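Local coordinates for protein LS-24 (Lathyrus sativus, PDB 3LP9) that probably binds hemin as a monomer or spermine as a dimer, and may take part in the oxidative stress response and polyamine biosynthesis, at residues A[121-126]-A[132-137]. Numbering follows the deposited sequence.
Sequences DAAYRS and VYLFKG. With CA (calcium ion), chain E.
Tyr124 and Tyr133 meet across the first antiparallel hairpin of a hemopexin blade, where the innermost strand of a four-bladed beta-propeller pairs with its neighbour; the example illustrates how the residue leading into such a strand can offer its backbone carbonyl to a metal in the central channel. Tyr124, Tyr133 and Phe135 share most of the packing on this face, Tyr124 touching both other rings. Its CG sits between the backbone N and the carbonyl carbon (chi1 65°), which tips the ring toward residues 132-137. From CB outward, CD1 and CE1 run past the Phe135 ring, CE1 standing in that ring's plane at 3.6 Å from Phe135 CE2. The CE2 edge of Tyr124 meets Tyr133 CD2 at 3.5 Å, and Tyr124 CZ lies against the same CD2 at 3.6 Å. Tyr133 CB sits over one Tyr124 face, near CE1 and CZ, in a CH-pi contact. The two tyrosine rings are nearly parallel, 17° between planes, but offset so that little of one lies over the other. At the tip, Tyr124 OH rests over a Tyr133 face near its rim and hydrogen-bonds Tyr162 OH. Tyr124 and Tyr133 also exchange a pair of backbone bonds.

Ala123, Val132 and Leu134 line the reverse face and pack on Phe68 of the preceding blade.

The ladder ends in a classic beta bulge: Phe135 O accepts from both Asp121 N and Ala122 N, at 2.8 and 3.2 Å. At the same residue Asp121 O binds the calcium, 2.5 Å away, joining the carbonyl oxygens of Asn7, Asp65 and Asp175. The Asp121 carboxylate instead takes Gly137 N on OD2, at 2.8 Å from above the carboxylate plane.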
loop_
_atom_site.group_PDB
_atom_site.type_symbol
_atom_site.label_atom_id
_atom_site.label_comp_id
_atom_site.label_asym_id
_atom_site.label_seq_id
_atom_site.Cartn_x
_atom_site.Cartn_y
_atom_site.Cartn_z
ATOM N N ASP A 121 -7.522 -7.152 12.966
ATOM C CA ASP A 121 -8.856 -7.684 12.662
ATOM C C ASP A 121 -9.966 -6.651 12.951
ATOM O O ASP A 121 -10.782 -6.298 12.070
ATOM C CB ASP A 121 -9.117 -8.957 13.452
ATOM C CG ASP A 121 -8.261 -10.148 13.005
ATOM O OD1 ASP A 121 -7.719 -10.138 11.898
ATOM O OD2 ASP A 121 -8.156 -11.138 13.735
ATOM N N ALA A 122 -9.974 -6.135 14.169
ATOM C CA ALA A 122 -11.038 -5.272 14.579
ATOM C C ALA A 122 -10.585 -4.272 15.650
ATOM O O ALA A 122 -9.538 -4.478 16.273
ATOM C CB ALA A 122 -12.185 -6.148 15.146
ATOM N N ALA A 123 -11.431 -3.259 15.928
ATOM C CA ALA A 123 -11.105 -2.171 16.839
ATOM C C ALA A 123 -12.341 -1.373 17.140
ATOM O O ALA A 123 -13.227 -1.283 16.319
ATOM C CB ALA A 123 -10.085 -1.250 16.227
ATOM N N TYR A 124 -12.361 -0.726 18.308
ATOM C CA TYR A 124 -13.440 0.166 18.694
ATOM C C TYR A 124 -12.891 1.207 19.623
ATOM O O TYR A 124 -11.899 0.989 20.316
ATOM C CB TYR A 124 -14.625 -0.564 19.391
ATOM C CG TYR A 124 -14.359 -1.220 20.727
ATOM C CD1 TYR A 124 -13.945 -2.573 20.817
ATOM C CD2 TYR A 124 -14.534 -0.517 21.930
ATOM C CE1 TYR A 124 -13.726 -3.201 22.098
ATOM C CE2 TYR A 124 -14.307 -1.112 23.152
ATOM C CZ TYR A 124 -13.909 -2.474 23.242
ATOM O OH TYR A 124 -13.717 -3.012 24.533
ATOM N N ARG A 125 -13.584 2.349 19.617
ATOM C CA ARG A 125 -13.291 3.560 20.390
ATOM C C ARG A 125 -13.767 3.443 21.834
ATOM O O ARG A 125 -14.931 3.291 22.097
ATOM C CB ARG A 125 -13.995 4.735 19.690
ATOM C CG ARG A 125 -13.740 6.115 20.302
ATOM C CD ARG A 125 -12.226 6.350 20.278
ATOM N NE ARG A 125 -11.893 7.724 20.485
ATOM C CZ ARG A 125 -11.745 8.296 21.668
ATOM N NH1 ARG A 125 -11.934 7.626 22.783
ATOM N NH2 ARG A 125 -11.404 9.565 21.708
ATOM N N SER A 126 -12.865 3.528 22.793
ATOM C CA SER A 126 -13.309 3.552 24.192
ATOM C C SER A 126 -14.012 4.888 24.481
ATOM O O SER A 126 -13.753 5.887 23.812
ATOM C CB SER A 126 -12.106 3.402 25.111
ATOM O OG SER A 126 -12.435 3.674 26.485
ATOM N N VAL A 132 -8.385 3.131 22.840
ATOM C CA VAL A 132 -8.871 2.286 21.711
ATOM C C VAL A 132 -8.491 0.832 22.041
ATOM O O VAL A 132 -7.424 0.579 22.611
ATOM C CB VAL A 132 -8.263 2.671 20.316
ATOM C CG1 VAL A 132 -8.858 1.869 19.197
ATOM C CG2 VAL A 132 -8.422 4.122 20.004
ATOM N N TYR A 133 -9.377 -0.103 21.734
ATOM C CA TYR A 133 -9.074 -1.530 21.795
ATOM C C TYR A 133 -8.976 -2.101 20.425
ATOM O O TYR A 133 -9.861 -1.930 19.613
ATOM C CB TYR A 133 -10.132 -2.296 22.596
ATOM C CG TYR A 133 -10.270 -1.761 24.015
ATOM C CD1 TYR A 133 -9.660 -2.415 25.112
ATOM C CD2 TYR A 133 -10.997 -0.592 24.258
ATOM C CE1 TYR A 133 -9.790 -1.899 26.388
ATOM C CE2 TYR A 133 -11.110 -0.071 25.516
ATOM C CZ TYR A 133 -10.514 -0.719 26.568
ATOM O OH TYR A 133 -10.676 -0.185 27.828
ATOM N N LEU A 134 -7.894 -2.818 20.177
ATOM C CA LEU A 134 -7.670 -3.429 18.885
ATOM C C LEU A 134 -7.502 -4.960 19.036
ATOM O O LEU A 134 -6.901 -5.414 19.987
ATOM C CB LEU A 134 -6.444 -2.737 18.183
ATOM C CG LEU A 134 -6.522 -1.197 18.074
ATOM C CD1 LEU A 134 -5.887 -0.577 19.344
ATOM C CD2 LEU A 134 -5.917 -0.570 16.888
ATOM N N PHE A 135 -7.964 -5.729 18.035
ATOM C CA PHE A 135 -7.963 -7.184 18.066
ATOM C C PHE A 135 -7.251 -7.782 16.878
ATOM O O PHE A 135 -7.454 -7.341 15.762
ATOM C CB PHE A 135 -9.426 -7.732 18.127
ATOM C CG PHE A 135 -10.191 -7.247 19.349
ATOM C CD1 PHE A 135 -10.260 -8.019 20.509
ATOM C CD2 PHE A 135 -10.791 -5.965 19.360
ATOM C CE1 PHE A 135 -10.934 -7.561 21.621
ATOM C CE2 PHE A 135 -11.464 -5.454 20.498
ATOM C CZ PHE A 135 -11.536 -6.256 21.622
ATOM N N LYS A 136 -6.426 -8.807 17.136
ATOM C CA LYS A 136 -5.744 -9.564 16.081
ATOM C C LYS A 136 -5.742 -11.009 16.537
ATOM O O LYS A 136 -5.151 -11.325 17.568
ATOM C CB LYS A 136 -4.308 -9.070 15.829
ATOM C CG LYS A 136 -3.541 -9.835 14.727
ATOM C CD LYS A 136 -4.384 -9.982 13.436
ATOM C CE LYS A 136 -3.614 -10.648 12.353
ATOM N NZ LYS A 136 -2.457 -9.864 11.816
ATOM N N GLY A 137 -6.407 -11.885 15.784
ATOM C CA GLY A 137 -6.591 -13.226 16.246
ATOM C C GLY A 137 -7.204 -13.154 17.619
ATOM O O GLY A 137 -8.141 -12.392 17.831
HETATM CA CA CA E . -11.374 -7.217 9.798
HETATM O O HOH W 1 -9.582 -10.622 16.522
HETATM O O HOH W 2 -10.547 2.552 27.753
HETATM O O HOH W 3 -8.660 -7.600 8.875
#